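Local coordinates for protein putative pyridoxal phosphate-dependent transferase (Clostridium difficile, PDB 4DQ6) that is a putative pyridoxal-phosphate-dependent transferase of the class I and II aminotransferase family that holds pyridoxal-5'-phosphate in its pocket, at residues P69-E74 with A280-Y285; V330-L335 with E340-I345. All blocks are in the same frame, centred on the assembly; numbering follows the deposited sequence.

Interaction 1: residues P69-E74 with A280-Y285; sequences PDSYNE and ATEASY
Ser71 and Tyr72, in the first turn of helix 70-84, meet Glu282 and Thr281 of helix 275-287 in a helix-helix packing within the class I and II aminotransferase fold. The axes of the two short segments run 43° apart and approach to 9.0 Å, with Tyr72 and Glu282 at the nearest backbone point.

The apolar part is the oblique meeting of the Tyr72 ring with Thr281. With CG anti to the backbone N, chi1 175° brings the end of the ring over to Thr281, and Tyr72 CE2 comes 3.6 Å from Thr281 CB. Thr281 CG2 lies beside CE2 and CZ of the same ring. Both hydroxyls turn to partners outside the pair: Tyr72 OH accepts from Asn273 ND2, and Thr281 OG1 bonds to Ser247 OG and Ser277 O. Pro69, just ahead of the helix, packs on Phe18 of the second subunit.

The polar part is a single bond at the partly exposed border. An extended Glu282 chain carries its carboxylate across to the helix start, where Ser71 OG donates to Glu282 OE1 over 2.7 Å, arriving on the syn side and 20° out of the carboxylate plane.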
ATOM      1  N   PRO A  69      -0.624  13.253  10.749  1.00 18.26           N
ATOM      2  CA  PRO A  69      -0.453  14.471  11.561  1.00 20.09           C
ATOM      3  C   PRO A  69       1.006  14.921  11.515  1.00 19.57           C
ATOM      4  O   PRO A  69       1.869  14.109  11.231  1.00 17.96           O
ATOM      5  CB  PRO A  69      -0.815  14.021  12.985  1.00 21.15           C
ATOM      6  CG  PRO A  69      -0.557  12.577  12.995  1.00 21.74           C
ATOM      7  CD  PRO A  69      -0.834  12.069  11.588  1.00 19.24           C
ATOM      8  N   ASP A  70       1.268  16.191  11.820  1.00 20.53           N
ATOM      9  CA  ASP A  70       2.648  16.677  11.768  1.00 21.09           C
ATOM     10  C   ASP A  70       3.591  15.848  12.649  1.00 19.41           C
ATOM     11  O   ASP A  70       4.760  15.710  12.340  1.00 19.37           O
ATOM     12  CB  ASP A  70       2.711  18.122  12.262  1.00 23.71           C
ATOM     13  CG  ASP A  70       2.089  19.118  11.299  1.00 26.26           C
ATOM     14  OD1 ASP A  70       1.776  18.760  10.139  1.00 29.21           O
ATOM     15  OD2 ASP A  70       1.948  20.289  11.720  1.00 30.10           O
ATOM     16  N   SER A  71       3.081  15.303  13.753  1.00 19.29           N
ATOM     17  CA  SER A  71       3.891  14.499  14.706  1.00 19.52           C
ATOM     18  C   SER A  71       4.550  13.251  14.074  1.00 17.38           C
ATOM     19  O   SER A  71       5.609  12.819  14.535  1.00 17.05           O
ATOM     20  CB  SER A  71       3.024  14.039  15.896  1.00 21.69           C
ATOM     21  OG  SER A  71       1.934  13.230  15.507  1.00 21.18           O
ATOM     22  N   TYR A  72       3.951  12.728  12.998  1.00 16.86           N
ATOM     23  CA  TYR A  72       4.484  11.557  12.328  1.00 16.25           C
ATOM     24  C   TYR A  72       5.837  11.883  11.672  1.00 15.59           C
ATOM     25  O   TYR A  72       6.864  11.304  12.012  1.00 15.18           O
ATOM     26  CB  TYR A  72       3.473  11.062  11.304  1.00 16.30           C
ATOM     27  CG  TYR A  72       3.892   9.940  10.441  1.00 15.81           C
ATOM     28  CD1 TYR A  72       4.615  10.144   9.284  1.00 16.06           C
ATOM     29  CD2 TYR A  72       3.537   8.628  10.771  1.00 15.17           C
ATOM     30  CE1 TYR A  72       4.981   9.081   8.459  1.00 15.74           C
ATOM     31  CE2 TYR A  72       3.834   7.551   9.974  1.00 14.78           C
ATOM     32  CZ  TYR A  72       4.595   7.755   8.834  1.00 15.19           C
ATOM     33  OH  TYR A  72       4.989   6.763   7.920  1.00 16.82           O
ATOM     34  N   ASN A  73       5.861  12.888  10.792  1.00 15.52           N
ATOM     35  CA  ASN A  73       7.147  13.260  10.142  1.00 15.91           C
ATOM     36  C   ASN A  73       8.109  13.904  11.165  1.00 16.81           C
ATOM     37  O   ASN A  73       9.300  13.737  11.045  1.00 16.47           O
ATOM     38  CB  ASN A  73       6.951  14.177   8.930  1.00 16.44           C
ATOM     39  CG  ASN A  73       6.501  13.403   7.702  1.00 16.24           C
ATOM     40  OD1 ASN A  73       6.624  12.173   7.659  1.00 16.24           O
ATOM     41  ND2 ASN A  73       5.966  14.120   6.688  1.00 17.24           N
ATOM     42  N   GLU A  74       7.594  14.593  12.193  1.00 17.38           N
ATOM     43  CA  GLU A  74       8.451  15.096  13.283  1.00 19.08           C
ATOM     44  C   GLU A  74       9.215  13.942  13.974  1.00 17.92           C
ATOM     45  O   GLU A  74      10.378  14.097  14.295  1.00 18.68           O
ATOM     46  CB  GLU A  74       7.645  15.893  14.318  1.00 21.89           C
ATOM     47  CG  GLU A  74       7.212  17.241  13.753  1.00 26.51           C
ATOM     48  CD  GLU A  74       6.163  18.048  14.535  1.00 30.88           C
ATOM     49  OE1 GLU A  74       5.500  17.547  15.499  1.00 35.53           O
ATOM     50  OE2 GLU A  74       5.987  19.247  14.130  1.00 33.80           O
ATOM     51  N   ALA A 280       2.197   3.108  14.651  1.00 15.60           N
ATOM     52  CA  ALA A 280       3.384   2.289  14.970  1.00 15.69           C
ATOM     53  C   ALA A 280       4.674   2.996  14.605  1.00 16.09           C
ATOM     54  O   ALA A 280       5.684   2.833  15.284  1.00 16.47           O
ATOM     55  CB  ALA A 280       3.306   0.906  14.348  1.00 16.83           C
ATOM     56  N   THR A 281       4.695   3.705  13.476  1.00 15.81           N
ATOM     57  CA  THR A 281       5.908   4.354  13.048  1.00 16.74           C
ATOM     58  C   THR A 281       6.319   5.451  14.036  1.00 16.01           C
ATOM     59  O   THR A 281       7.444   5.517  14.525  1.00 16.89           O
ATOM     60  CB  THR A 281       5.675   4.959  11.648  1.00 16.79           C
ATOM     61  OG1 THR A 281       5.438   3.913  10.702  1.00 17.79           O
ATOM     62  CG2 THR A 281       6.897   5.792  11.202  1.00 16.35           C
ATOM     63  N   GLU A 282       5.353   6.266  14.462  1.00 16.94           N
ATOM     64  CA  GLU A 282       5.643   7.346  15.375  1.00 17.90           C
ATOM     65  C   GLU A 282       6.036   6.780  16.745  1.00 17.65           C
ATOM     66  O   GLU A 282       6.991   7.236  17.365  1.00 18.06           O
ATOM     67  CB  GLU A 282       4.423   8.205  15.511  1.00 19.53           C
ATOM     68  CG  GLU A 282       4.626   9.336  16.481  1.00 20.92           C
ATOM     69  CD  GLU A 282       3.537  10.383  16.464  1.00 22.27           C
ATOM     70  OE1 GLU A 282       2.946  10.685  15.398  1.00 22.02           O
ATOM     71  OE2 GLU A 282       3.327  10.961  17.551  1.00 23.70           O
ATOM     72  N   ALA A 283       5.347   5.715  17.158  1.00 17.65           N
ATOM     73  CA  ALA A 283       5.683   5.081  18.430  1.00 17.91           C
ATOM     74  C   ALA A 283       7.086   4.449  18.436  1.00 17.33           C
ATOM     75  O   ALA A 283       7.771   4.516  19.437  1.00 18.70           O
ATOM     76  CB  ALA A 283       4.647   4.014  18.794  1.00 18.12           C
ATOM     77  N   SER A 284       7.430   3.765  17.341  1.00 15.88           N
ATOM     78  CA  SER A 284       8.742   3.122  17.227  0.50 15.39           C
ATOM     79  C   SER A 284       9.860   4.164  17.343  1.00 16.17           C
ATOM     80  O   SER A 284      10.828   3.984  18.117  1.00 16.23           O
ATOM     81  CB  SER A 284       8.867   2.306  15.937  0.50 14.67           C
ATOM     82  OG  SER A 284       8.983   3.058  14.747  0.50 14.43           O
ATOM     83  N   TYR A 285       9.735   5.277  16.641  1.00 14.84           N
ATOM     84  CA  TYR A 285      10.834   6.239  16.649  1.00 15.16           C
ATOM     85  C   TYR A 285      10.855   7.048  17.942  1.00 15.84           C
ATOM     86  O   TYR A 285      11.927   7.285  18.523  1.00 17.26           O
ATOM     87  CB  TYR A 285      10.778   7.137  15.427  1.00 14.86           C
ATOM     88  CG  TYR A 285      11.218   6.473  14.130  1.00 14.08           C
ATOM     89  CD1 TYR A 285      12.267   5.583  14.098  1.00 14.23           C
ATOM     90  CD2 TYR A 285      10.598   6.791  12.962  1.00 14.44           C
ATOM     91  CE1 TYR A 285      12.667   4.990  12.944  1.00 13.76           C
ATOM     92  CE2 TYR A 285      11.044   6.224  11.767  1.00 14.59           C
ATOM     93  CZ  TYR A 285      12.103   5.406  11.773  1.00 14.16           C
ATOM     94  OH  TYR A 285      12.494   4.830  10.577  1.00 14.16           O
TER

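Interaction 2: residues V330-L335 with E340-I345; sequences VDFSAL and EELESI
Leu342 touches both Phe332 and Leu335, so one leucine of helix 339-350 carries the contact with the segment that ends strand 327-331 and turns into a short 3-10 stretch. Glu340 lies in the first turn of the helix; its backbone O accepts from Ser344 N. Glu341 follows, its OE1 bonding back to Ser338 N just before the segment.

Next comes Leu342, buried and directed at the other segment. Its CG is anti to the backbone N (chi1 179°), which extends the two methyls toward Phe332. The branches divide the work: CD2 presses on the root of the phenylalanine, 3.5 Å from Phe332 CB, while CD1 lies 3.7 Å from Phe332 CD2 on the ring. The two side chains cross at about a right angle. CD1 also faces Leu335, at 4.4 Å from Leu335 CD1, a looser touch. Ile345 also points this way but packs on Leu337 in the connecting loop.

Across from the helix, Ser333 N donates to Asp331 OD1 (2.9 Å, N-H...O angle 162°) from above the carboxylate plane, and Ser333 OG gives the same oxygen a second bond. Phe332 and Leu335 also pack on Ile390 of helix 376-390. An Asx turn and 3-10 segment thus lead from strand 327-331 toward a helix packed on the antiparallel sheet, where Leu342 also touches Gln368, consistent with the small C-terminal domain of fold-type I pyridoxal-phosphate enzymes.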
ATOM      1  N   VAL A 330      27.610 -16.521   4.667  1.00 15.80           N
ATOM      2  CA  VAL A 330      28.503 -17.635   4.955  1.00 16.31           C
ATOM      3  C   VAL A 330      28.902 -18.342   3.655  1.00 16.33           C
ATOM      4  O   VAL A 330      28.058 -18.672   2.849  1.00 15.83           O
ATOM      5  CB  VAL A 330      27.813 -18.664   5.887  1.00 17.09           C
ATOM      6  CG1 VAL A 330      28.722 -19.850   6.174  1.00 17.96           C
ATOM      7  CG2 VAL A 330      27.324 -18.011   7.175  1.00 17.26           C
ATOM      8  N   ASP A 331      30.213 -18.497   3.456  1.00 17.51           N
ATOM      9  CA  ASP A 331      30.773 -19.122   2.287  1.00 18.50           C
ATOM     10  C   ASP A 331      30.901 -20.637   2.526  1.00 20.04           C
ATOM     11  O   ASP A 331      31.622 -21.064   3.415  1.00 20.66           O
ATOM     12  CB  ASP A 331      32.134 -18.490   2.055  1.00 19.47           C
ATOM     13  CG  ASP A 331      32.845 -19.036   0.852  1.00 20.89           C
ATOM     14  OD1 ASP A 331      32.259 -19.798   0.065  1.00 22.98           O
ATOM     15  OD2 ASP A 331      34.040 -18.689   0.733  1.00 26.66           O
ATOM     16  N   PHE A 332      30.180 -21.392   1.702  1.00 19.74           N
ATOM     17  CA  PHE A 332      30.191 -22.860   1.696  1.00 21.35           C
ATOM     18  C   PHE A 332      31.019 -23.463   0.569  1.00 21.79           C
ATOM     19  O   PHE A 332      30.995 -24.663   0.343  1.00 22.59           O
ATOM     20  CB  PHE A 332      28.766 -23.379   1.515  1.00 21.44           C
ATOM     21  CG  PHE A 332      27.871 -23.209   2.698  1.00 19.99           C
ATOM     22  CD1 PHE A 332      27.428 -21.986   3.100  1.00 18.86           C
ATOM     23  CD2 PHE A 332      27.398 -24.348   3.377  1.00 20.29           C
ATOM     24  CE1 PHE A 332      26.578 -21.866   4.184  1.00 18.22           C
ATOM     25  CE2 PHE A 332      26.553 -24.253   4.448  1.00 20.13           C
ATOM     26  CZ  PHE A 332      26.110 -22.979   4.852  1.00 19.19           C
ATOM     27  N   SER A 333      31.746 -22.638  -0.178  1.00 22.38           N
ATOM     28  CA  SER A 333      32.384 -23.099  -1.391  1.00 23.84           C
ATOM     29  C   SER A 333      33.450 -24.186  -1.149  1.00 25.07           C
ATOM     30  O   SER A 333      33.675 -25.036  -2.028  1.00 27.11           O
ATOM     31  CB  SER A 333      33.015 -21.917  -2.157  1.00 25.04           C
ATOM     32  OG  SER A 333      34.025 -21.290  -1.410  1.00 25.69           O
ATOM     33  N   ALA A 334      34.061 -24.211   0.030  1.00 25.07           N
ATOM     34  CA  ALA A 334      35.140 -25.202   0.304  1.00 27.20           C
ATOM     35  C   ALA A 334      34.590 -26.634   0.360  1.00 27.24           C
ATOM     36  O   ALA A 334      35.361 -27.578   0.309  1.00 28.56           O
ATOM     37  CB  ALA A 334      35.916 -24.859   1.579  1.00 26.73           C
ATOM     38  N   LEU A 335      33.281 -26.809   0.433  1.00 26.97           N
ATOM     39  CA  LEU A 335      32.638 -28.154   0.355  1.00 27.69           C
ATOM     40  C   LEU A 335      32.676 -28.768  -1.056  1.00 29.98           C
ATOM     41  O   LEU A 335      32.398 -29.979  -1.246  1.00 33.80           O
ATOM     42  CB  LEU A 335      31.184 -28.090   0.813  1.00 27.54           C
ATOM     43  CG  LEU A 335      30.921 -27.542   2.220  1.00 27.61           C
ATOM     44  CD1 LEU A 335      29.436 -27.479   2.555  1.00 26.40           C
ATOM     45  CD2 LEU A 335      31.644 -28.377   3.281  1.00 28.32           C
ATOM     46  N   GLU A 340      23.430 -25.712  -6.833  1.00 32.50           N
ATOM     47  CA  GLU A 340      22.236 -26.561  -6.838  1.00 31.74           C
ATOM     48  C   GLU A 340      22.343 -27.716  -5.814  1.00 30.36           C
ATOM     49  O   GLU A 340      21.380 -28.006  -5.086  1.00 30.02           O
ATOM     50  CB  GLU A 340      22.028 -27.107  -8.264  1.00 33.50           C
ATOM     51  N   GLU A 341      23.507 -28.354  -5.749  1.00 30.20           N
ATOM     52  CA  GLU A 341      23.747 -29.471  -4.808  1.00 32.49           C
ATOM     53  C   GLU A 341      23.652 -28.992  -3.347  1.00 30.30           C
ATOM     54  O   GLU A 341      23.141 -29.674  -2.478  1.00 30.33           O
ATOM     55  CB  GLU A 341      25.136 -30.089  -5.051  1.00 35.28           C
ATOM     56  CG  GLU A 341      25.193 -30.947  -6.312  1.00 38.85           C
ATOM     57  CD  GLU A 341      26.594 -31.252  -6.858  1.00 41.59           C
ATOM     58  OE1 GLU A 341      27.639 -30.721  -6.387  1.00 40.68           O
ATOM     59  OE2 GLU A 341      26.643 -32.062  -7.809  1.00 44.60           O
ATOM     60  N   LEU A 342      24.213 -27.821  -3.095  1.00 28.82           N
ATOM     61  CA  LEU A 342      24.188 -27.234  -1.743  1.00 28.02           C
ATOM     62  C   LEU A 342      22.754 -26.896  -1.310  1.00 27.91           C
ATOM     63  O   LEU A 342      22.306 -27.208  -0.197  1.00 25.38           O
ATOM     64  CB  LEU A 342      25.092 -25.995  -1.730  1.00 28.26           C
ATOM     65  CG  LEU A 342      25.168 -25.232  -0.409  1.00 29.47           C
ATOM     66  CD1 LEU A 342      25.673 -26.168   0.668  1.00 31.57           C
ATOM     67  CD2 LEU A 342      26.066 -24.003  -0.611  1.00 28.83           C
ATOM     68  N   GLU A 343      22.005 -26.264  -2.186  1.00 28.45           N
ATOM     69  CA  GLU A 343      20.615 -25.973  -1.846  1.00 31.32           C
ATOM     70  C   GLU A 343      19.863 -27.278  -1.507  1.00 30.41           C
ATOM     71  O   GLU A 343      19.101 -27.320  -0.548  1.00 29.21           O
ATOM     72  CB  GLU A 343      19.898 -25.189  -2.946  1.00 35.42           C
ATOM     73  CG  GLU A 343      18.434 -24.964  -2.589  1.00 41.13           C
ATOM     74  CD  GLU A 343      17.723 -23.933  -3.461  1.00 47.01           C
ATOM     75  OE1 GLU A 343      18.393 -23.248  -4.285  1.00 54.00           O
ATOM     76  OE2 GLU A 343      16.485 -23.826  -3.304  1.00 47.76           O
ATOM     77  N   SER A 344      20.093 -28.317  -2.310  1.00 30.56           N
ATOM     78  CA  SER A 344      19.442 -29.607  -2.112  1.00 30.04           C
ATOM     79  C   SER A 344      19.749 -30.217  -0.747  1.00 29.35           C
ATOM     80  O   SER A 344      18.831 -30.646  -0.063  1.00 28.99           O
ATOM     81  CB  SER A 344      19.786 -30.621  -3.253  1.00 32.25           C
ATOM     82  OG  SER A 344      19.329 -30.127  -4.496  1.00 36.13           O
ATOM     83  N   ILE A 345      21.021 -30.280  -0.355  1.00 28.16           N
ATOM     84  CA  ILE A 345      21.344 -30.905   0.933  1.00 28.90           C
ATOM     85  C   ILE A 345      20.860 -30.067   2.114  1.00 26.82           C
ATOM     86  O   ILE A 345      20.469 -30.602   3.104  1.00 26.64           O
ATOM     87  CB  ILE A 345      22.825 -31.279   1.143  1.00 30.34           C
ATOM     88  CG1 ILE A 345      23.762 -30.063   1.055  1.00 30.76           C
ATOM     89  CG2 ILE A 345      23.228 -32.429   0.235  1.00 33.26           C
ATOM     90  CD1 ILE A 345      25.236 -30.452   1.235  1.00 35.82           C
TER

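In the fold
Interactions 1 and 2 are separate packing sites in one chain, with centres 44 Å apart, nearest atoms about 27 Å apart, and positions on opposite sides of the chain's centre. Along the sequence they come in series, 69-74 with 280-285 closing before 330-335 with 340-345 opens. The first joins segments 206 residues apart at their closest ends; the side chain of Thr281 is about 11 Å from a bound pyridoxal-5'-phosphate, too far for direct contact and consistent with a packing role. It also lies beside the second subunit. The second is local, spanning a short connection beside the four-stranded antiparallel sheet, and no other protein chain touches its segments.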